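Side-chain contacts in hyperpolarization-activated (Ih) channel (Strongylocentrotus purpuratus, PDB 2PTM), which probably works as a voltage-gated potassium channel of the cell membrane and binds cyclic AMP in the C-terminal region described here: residues D113-I118 with Q171-V176; G139-E144 with K185-I190. All coordinates share one frame; numbering follows the deposited sequence.

Interaction 1: D113-I118 with Q171-V176; sequences DRMFFI and QHFNQV
Asp113, whose backbone carbonyl lies near the amide end of Gln171, holds Arg114 by a salt bridge. The bond runs from Arg114 NH1 to Asp113 OD1 at 2.9 Å. OD1 uses its syn lone pair, and it lies close to the guanidinium plane. The N-H...O angle of 146° shows a moderately bent bond. Phe116 presents its ring edge to one face of the Arg114 guanidinium, with CZ 3.3 Å from that plane and off its centre. Two further carboxylates share the charge: Glu97 at NE, and Glu58 of the second subunit at NH2. With three acidic partners the group is probably held firmly in its orientation.

The two segments themselves meet mainly through Met115 and Phe173, both buried. Met115 SD comes to 3.6 Å from Phe173 CE1 and nearly as close to CD1. Met115 SD is 4.7 Å from the centroid of the Phe173 ring. It sits 72° off the ring normal, an oblique Met-aromatic contact. The two side chains cross at about a right angle. With CG anti to the backbone N (chi1 176°), Phe173 turns its CD1-CE1 side to the Met115 sulfur. Met115 bends at its last torsion, and its methyl CE lies over one face of the Phe117 ring, 3.9 Å above the plane. Leu147 of helix 145-149 touches both Met115 and Phe173, and Leu148 touches Phe173. At the exposed end the approach is looser. Gln171 NE2 stays 4.2 Å from Asp113 O, too long for a hydrogen bond. The backbone of Asp113 bonds instead to Val170, at the start of the helix. This is the packing of the helix that follows the beta-roll against that roll, in the cyclic nucleotide-binding domain.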
loop_
_atom_site.group_PDB
_atom_site.type_symbol
_atom_site.label_atom_id
_atom_site.label_comp_id
_atom_site.label_asym_id
_atom_site.label_seq_id
_atom_site.Cartn_x
_atom_site.Cartn_y
_atom_site.Cartn_z
ATOM N N ASP A 113 -9.237 6.004 16.771
ATOM C CA ASP A 113 -9.137 5.366 15.460
ATOM C C ASP A 113 -9.604 3.909 15.467
ATOM O O ASP A 113 -9.667 3.270 14.423
ATOM C CB ASP A 113 -7.711 5.481 14.886
ATOM C CG ASP A 113 -6.664 4.765 15.733
ATOM O OD1 ASP A 113 -6.982 4.290 16.843
ATOM O OD2 ASP A 113 -5.503 4.677 15.280
ATOM N N ARG A 114 -9.934 3.387 16.644
ATOM C CA ARG A 114 -10.340 1.991 16.759
ATOM C C ARG A 114 -10.952 1.713 18.135
ATOM O O ARG A 114 -10.803 2.515 19.057
ATOM C CB ARG A 114 -9.132 1.062 16.517
ATOM C CG ARG A 114 -8.003 1.152 17.565
ATOM C CD ARG A 114 -6.688 0.628 16.986
ATOM N NE ARG A 114 -5.664 0.357 17.997
ATOM C CZ ARG A 114 -4.881 1.285 18.540
ATOM N NH1 ARG A 114 -5.015 2.558 18.182
ATOM N NH2 ARG A 114 -3.968 0.943 19.444
ATOM N N MET A 115 -11.645 0.582 18.262
ATOM C CA MET A 115 -12.143 0.122 19.558
ATOM C C MET A 115 -11.472 -1.205 19.884
ATOM O O MET A 115 -10.775 -1.769 19.035
ATOM C CB MET A 115 -13.660 -0.057 19.548
ATOM C CG MET A 115 -14.130 -1.207 18.666
ATOM S SD MET A 115 -15.834 -1.616 19.027
ATOM C CE MET A 115 -15.699 -2.176 20.717
ATOM N N PHE A 116 -11.689 -1.695 21.105
ATOM C CA PHE A 116 -10.946 -2.848 21.622
ATOM C C PHE A 116 -11.840 -3.864 22.312
ATOM O O PHE A 116 -12.724 -3.492 23.090
ATOM C CB PHE A 116 -9.906 -2.390 22.645
ATOM C CG PHE A 116 -8.941 -1.369 22.117
ATOM C CD1 PHE A 116 -7.704 -1.762 21.615
ATOM C CD2 PHE A 116 -9.265 -0.018 22.126
ATOM C CE1 PHE A 116 -6.807 -0.819 21.131
ATOM C CE2 PHE A 116 -8.377 0.924 21.635
ATOM C CZ PHE A 116 -7.147 0.525 21.134
ATOM N N PHE A 117 -11.588 -5.141 22.048
ATOM C CA PHE A 117 -12.218 -6.236 22.785
ATOM C C PHE A 117 -11.156 -6.853 23.672
ATOM O O PHE A 117 -10.039 -7.096 23.211
ATOM C CB PHE A 117 -12.748 -7.299 21.819
ATOM C CG PHE A 117 -13.893 -6.825 20.980
ATOM C CD1 PHE A 117 -15.200 -7.012 21.405
ATOM C CD2 PHE A 117 -13.667 -6.170 19.780
ATOM C CE1 PHE A 117 -16.261 -6.569 20.639
ATOM C CE2 PHE A 117 -14.729 -5.718 19.005
ATOM C CZ PHE A 117 -16.024 -5.918 19.435
ATOM N N ILE A 118 -11.493 -7.115 24.935
ATOM C CA ILE A 118 -10.522 -7.681 25.866
ATOM C C ILE A 118 -10.559 -9.206 25.823
ATOM O O ILE A 118 -11.564 -9.823 26.186
ATOM C CB ILE A 118 -10.786 -7.225 27.318
ATOM C CG1 ILE A 118 -10.759 -5.692 27.418
ATOM C CG2 ILE A 118 -9.767 -7.834 28.279
ATOM C CD1 ILE A 118 -11.121 -5.157 28.820
ATOM N N GLN A 171 -12.899 2.324 10.372
ATOM C CA GLN A 171 -13.414 1.966 9.052
ATOM C C GLN A 171 -14.135 0.622 9.070
ATOM O O GLN A 171 -15.234 0.505 8.537
ATOM C CB GLN A 171 -12.304 1.977 7.992
ATOM C CG GLN A 171 -10.907 1.855 8.572
ATOM C CD GLN A 171 -10.347 3.192 9.029
ATOM O OE1 GLN A 171 -10.487 4.209 8.338
ATOM N NE2 GLN A 171 -9.705 3.200 10.192
ATOM N N HIS A 172 -13.525 -0.385 9.691
ATOM C CA HIS A 172 -14.149 -1.705 9.781
ATOM C C HIS A 172 -15.376 -1.701 10.693
ATOM O O HIS A 172 -16.366 -2.374 10.415
ATOM C CB HIS A 172 -13.143 -2.756 10.268
ATOM C CG HIS A 172 -11.957 -2.924 9.369
ATOM N ND1 HIS A 172 -12.053 -2.902 7.992
ATOM C CD2 HIS A 172 -10.648 -3.139 9.648
ATOM C CE1 HIS A 172 -10.855 -3.084 7.463
ATOM N NE2 HIS A 172 -9.985 -3.228 8.447
ATOM N N PHE A 173 -15.278 -0.964 11.797
ATOM C CA PHE A 173 -16.384 -0.769 12.731
ATOM C C PHE A 173 -17.615 -0.272 11.979
ATOM O O PHE A 173 -18.705 -0.850 12.082
ATOM C CB PHE A 173 -15.949 0.238 13.804
ATOM C CG PHE A 173 -17.020 0.608 14.799
ATOM C CD1 PHE A 173 -17.180 -0.117 15.971
ATOM C CD2 PHE A 173 -17.834 1.708 14.582
ATOM C CE1 PHE A 173 -18.146 0.238 16.904
ATOM C CE2 PHE A 173 -18.809 2.068 15.507
ATOM C CZ PHE A 173 -18.965 1.330 16.674
ATOM N N ASN A 174 -17.438 0.792 11.209
ATOM C CA ASN A 174 -18.550 1.368 10.471
ATOM C C ASN A 174 -19.058 0.433 9.378
ATOM O O ASN A 174 -20.234 0.436 9.056
ATOM C CB ASN A 174 -18.173 2.739 9.903
ATOM C CG ASN A 174 -18.263 3.841 10.943
ATOM O OD1 ASN A 174 -19.263 3.959 11.656
ATOM N ND2 ASN A 174 -17.220 4.654 11.033
ATOM N N GLN A 175 -18.165 -0.383 8.830
ATOM C CA GLN A 175 -18.540 -1.372 7.827
ATOM C C GLN A 175 -19.463 -2.446 8.406
ATOM O O GLN A 175 -20.535 -2.708 7.866
ATOM C CB GLN A 175 -17.292 -2.026 7.228
ATOM C CG GLN A 175 -16.489 -1.128 6.300
ATOM C CD GLN A 175 -15.204 -1.790 5.821
ATOM O OE1 GLN A 175 -14.997 -2.992 6.015
ATOM N NE2 GLN A 175 -14.333 -1.005 5.195
ATOM N N VAL A 176 -19.052 -3.064 9.509
ATOM C CA VAL A 176 -19.821 -4.167 10.076
ATOM C C VAL A 176 -21.174 -3.728 10.648
ATOM O O VAL A 176 -22.146 -4.487 10.611
ATOM C CB VAL A 176 -19.011 -4.954 11.127
ATOM C CG1 VAL A 176 -17.652 -5.317 10.564
ATOM C CG2 VAL A 176 -18.848 -4.146 12.391
#

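Interaction 2: G139-E144 with K185-I190; sequences GSYFGE and KTMEEI. With CMP (adenosine-3',5'-cyclic-monophosphate), chain C.
The Tyr141 ring has Met187 SD obliquely off its plane, while the carboxylate carbon CD of Glu144 and a water lie in plane at its edge. Met187 SD is 4.7 Å from the centroid of the Tyr141 ring. It lies 36° off the ring normal, a Met-aromatic contact. Ile190 meets the phenol end, with CB 3.6 Å from Tyr141 OH and CG2 equally near. Met187 reaches both the ring and Glu144 because its chain starts anti to the backbone N (chi1 -177°) and then bends twice. Met187 SD ends 4.1 Å from Glu144 CB.

The water bridges the segments. It donates to Glu144 OE2 at 3.0 Å and to Met187 O at 2.9 Å, and it also bonds to Tyr141 OH. The helix backbone is thus tied to the carboxylate without direct contact. Glu144 splits its two oxygens between tasks. Glu144 OE1 accepts the ribose hydroxyl O2' of cyclic AMP at 2.7 Å. OE2 has the water and a salt bridge to Arg194, which probably favours the charged form. Gly143 N donates to the same O2' of cyclic AMP at 2.9 Å, so the hydroxyl is gripped from the backbone and from a side chain. Replacing Glu144 by an alanine is likely to leave O2' without its acceptor, Arg194 without this carboxylate and the water with one support fewer. The site is the ribose end of the phosphate-binding cassette of a cyclic nucleotide-binding domain, packed against its C-terminal helix.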
loop_
_atom_site.group_PDB
_atom_site.type_symbol
_atom_site.label_atom_id
_atom_site.label_comp_id
_atom_site.label_asym_id
_atom_site.label_seq_id
_atom_site.Cartn_x
_atom_site.Cartn_y
_atom_site.Cartn_z
ATOM N N GLY A 139 -13.656 -10.419 28.062
ATOM C CA GLY A 139 -14.979 -10.491 27.465
ATOM C C GLY A 139 -15.663 -9.150 27.326
ATOM O O GLY A 139 -16.728 -9.047 26.720
ATOM N N SER A 140 -15.063 -8.110 27.889
ATOM C CA SER A 140 -15.648 -6.784 27.762
ATOM C C SER A 140 -15.024 -6.062 26.569
ATOM O O SER A 140 -14.180 -6.615 25.860
ATOM C CB SER A 140 -15.476 -5.991 29.065
ATOM O OG SER A 140 -16.273 -4.828 29.053
ATOM N N TYR A 141 -15.453 -4.834 26.330
ATOM C CA TYR A 141 -14.879 -4.056 25.246
ATOM C C TYR A 141 -14.920 -2.588 25.624
ATOM O O TYR A 141 -15.648 -2.205 26.539
ATOM C CB TYR A 141 -15.601 -4.324 23.924
ATOM C CG TYR A 141 -17.070 -3.952 23.888
ATOM C CD1 TYR A 141 -17.478 -2.627 23.967
ATOM C CD2 TYR A 141 -18.045 -4.927 23.730
ATOM C CE1 TYR A 141 -18.822 -2.286 23.924
ATOM C CE2 TYR A 141 -19.397 -4.595 23.679
ATOM C CZ TYR A 141 -19.774 -3.274 23.775
ATOM O OH TYR A 141 -21.107 -2.941 23.718
ATOM N N PHE A 142 -14.124 -1.776 24.943
ATOM C CA PHE A 142 -14.092 -0.355 25.248
ATOM C C PHE A 142 -13.566 0.414 24.050
ATOM O O PHE A 142 -12.976 -0.176 23.148
ATOM C CB PHE A 142 -13.218 -0.078 26.480
ATOM C CG PHE A 142 -11.768 -0.491 26.306
ATOM C CD1 PHE A 142 -10.861 0.352 25.676
ATOM C CD2 PHE A 142 -11.320 -1.721 26.772
ATOM C CE1 PHE A 142 -9.516 -0.025 25.515
ATOM C CE2 PHE A 142 -9.990 -2.117 26.615
ATOM C CZ PHE A 142 -9.087 -1.275 25.991
ATOM N N GLY A 143 -13.778 1.728 24.054
ATOM C CA GLY A 143 -13.297 2.597 22.993
ATOM C C GLY A 143 -14.316 2.712 21.873
ATOM O O GLY A 143 -14.003 3.180 20.774
ATOM N N GLU A 144 -15.541 2.278 22.145
ATOM C CA GLU A 144 -16.586 2.325 21.130
ATOM C C GLU A 144 -17.308 3.676 21.076
ATOM O O GLU A 144 -17.844 4.052 20.031
ATOM C CB GLU A 144 -17.609 1.200 21.346
ATOM C CG GLU A 144 -18.659 1.484 22.413
ATOM C CD GLU A 144 -18.138 1.344 23.830
ATOM O OE1 GLU A 144 -16.976 0.947 24.022
ATOM O OE2 GLU A 144 -18.902 1.629 24.769
ATOM N N LYS A 185 -27.586 -0.950 16.912
ATOM C CA LYS A 185 -28.598 -0.650 17.915
ATOM C C LYS A 185 -28.151 -1.182 19.262
ATOM O O LYS A 185 -28.153 -0.455 20.252
ATOM C CB LYS A 185 -29.943 -1.250 17.519
ATOM N N THR A 186 -27.749 -2.449 19.302
ATOM C CA THR A 186 -27.311 -3.031 20.564
ATOM C C THR A 186 -26.067 -2.314 21.077
ATOM O O THR A 186 -25.906 -2.121 22.277
ATOM C CB THR A 186 -27.086 -4.561 20.479
ATOM O OG1 THR A 186 -25.802 -4.838 19.914
ATOM C CG2 THR A 186 -28.168 -5.219 19.639
ATOM N N MET A 187 -25.197 -1.886 20.169
ATOM C CA MET A 187 -24.000 -1.173 20.588
ATOM C C MET A 187 -24.329 0.203 21.164
ATOM O O MET A 187 -23.796 0.591 22.197
ATOM C CB MET A 187 -23.012 -1.029 19.427
ATOM C CG MET A 187 -21.713 -0.352 19.814
ATOM S SD MET A 187 -20.360 -1.513 20.100
ATOM C CE MET A 187 -20.387 -2.406 18.547
ATOM N N GLU A 188 -25.190 0.952 20.488
ATOM C CA GLU A 188 -25.580 2.268 20.989
ATOM C C GLU A 188 -26.168 2.166 22.394
ATOM O O GLU A 188 -25.922 3.019 23.242
ATOM C CB GLU A 188 -26.561 2.943 20.029
ATOM C CG GLU A 188 -25.898 3.464 18.760
ATOM C CD GLU A 188 -26.898 3.855 17.686
ATOM O OE1 GLU A 188 -28.104 3.576 17.863
ATOM O OE2 GLU A 188 -26.475 4.434 16.660
ATOM N N GLU A 189 -26.918 1.103 22.656
ATOM C CA GLU A 189 -27.566 0.957 23.960
ATOM C C GLU A 189 -26.580 0.849 25.139
ATOM O O GLU A 189 -26.831 1.411 26.196
ATOM C CB GLU A 189 -28.577 -0.197 23.943
ATOM C CG GLU A 189 -29.702 0.013 22.936
ATOM C CD GLU A 189 -30.531 -1.237 22.677
ATOM O OE1 GLU A 189 -30.243 -2.299 23.278
ATOM O OE2 GLU A 189 -31.477 -1.155 21.865
ATOM N N ILE A 190 -25.462 0.148 24.956
ATOM C CA ILE A 190 -24.418 0.057 25.991
ATOM C C ILE A 190 -23.621 1.375 26.122
ATOM O O ILE A 190 -23.182 1.776 27.216
ATOM C CB ILE A 190 -23.442 -1.108 25.694
ATOM C CG1 ILE A 190 -24.104 -2.470 25.953
ATOM C CG2 ILE A 190 -22.164 -0.983 26.534
ATOM C CD1 ILE A 190 -25.131 -2.893 24.943
HETATM P P CMP C . -14.306 5.986 24.249
HETATM O O1P CMP C . -14.863 7.368 24.714
HETATM O O2P CMP C . -14.190 5.751 22.819
HETATM O "O5'" CMP C . -12.962 5.886 25.127
HETATM C "C5'" CMP C . -12.883 5.485 26.475
HETATM C "C4'" CMP C . -13.752 4.274 26.784
HETATM O "O4'" CMP C . -14.032 4.036 28.159
HETATM C "C3'" CMP C . -15.134 4.569 26.252
HETATM O "O3'" CMP C . -15.319 4.915 24.922
HETATM C "C2'" CMP C . -16.035 3.456 26.789
HETATM O "O2'" CMP C . -15.737 2.252 26.098
HETATM C "C1'" CMP C . -15.313 3.311 28.172
HETATM N N9 CMP C . -16.103 3.843 29.244
HETATM C C8 CMP C . -16.365 5.195 29.580
HETATM N N7 CMP C . -17.115 5.317 30.688
HETATM C C5 CMP C . -17.381 4.005 31.096
HETATM C C6 CMP C . -18.121 3.422 32.166
HETATM N N6 CMP C . -18.750 4.213 33.093
HETATM N N1 CMP C . -18.189 2.059 32.257
HETATM C C2 CMP C . -17.539 1.308 31.340
HETATM N N3 CMP C . -16.798 1.707 30.284
HETATM C C4 CMP C . -16.733 3.058 30.205
HETATM O O HOH W 1 -21.374 0.209 23.757
#

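How the interactions relate
From the N terminus the chain passes 113-118, then 139-144, then 171-176, then 185-190. Interaction 1 closes a loop of 52 intervening residues and interaction 2 one of 40. The segments alternate, so the two loops cross instead of nesting. Strands 114-118 and 141-142 are antiparallel neighbours in one sheet, with Phe116 N probably hydrogen-bonded to Phe142 O. Met115 CB packs on Gly143 O, which joins the contacts directly. Together they set two consecutive helices, 170-179 and 181-192, against strand 114-118 and against strand 141-142 with the residues just after it. Interaction 2 includes cyclic AMP; the nearest atoms of the Met115 side chain and the bound cyclic AMP are about 7 Å apart.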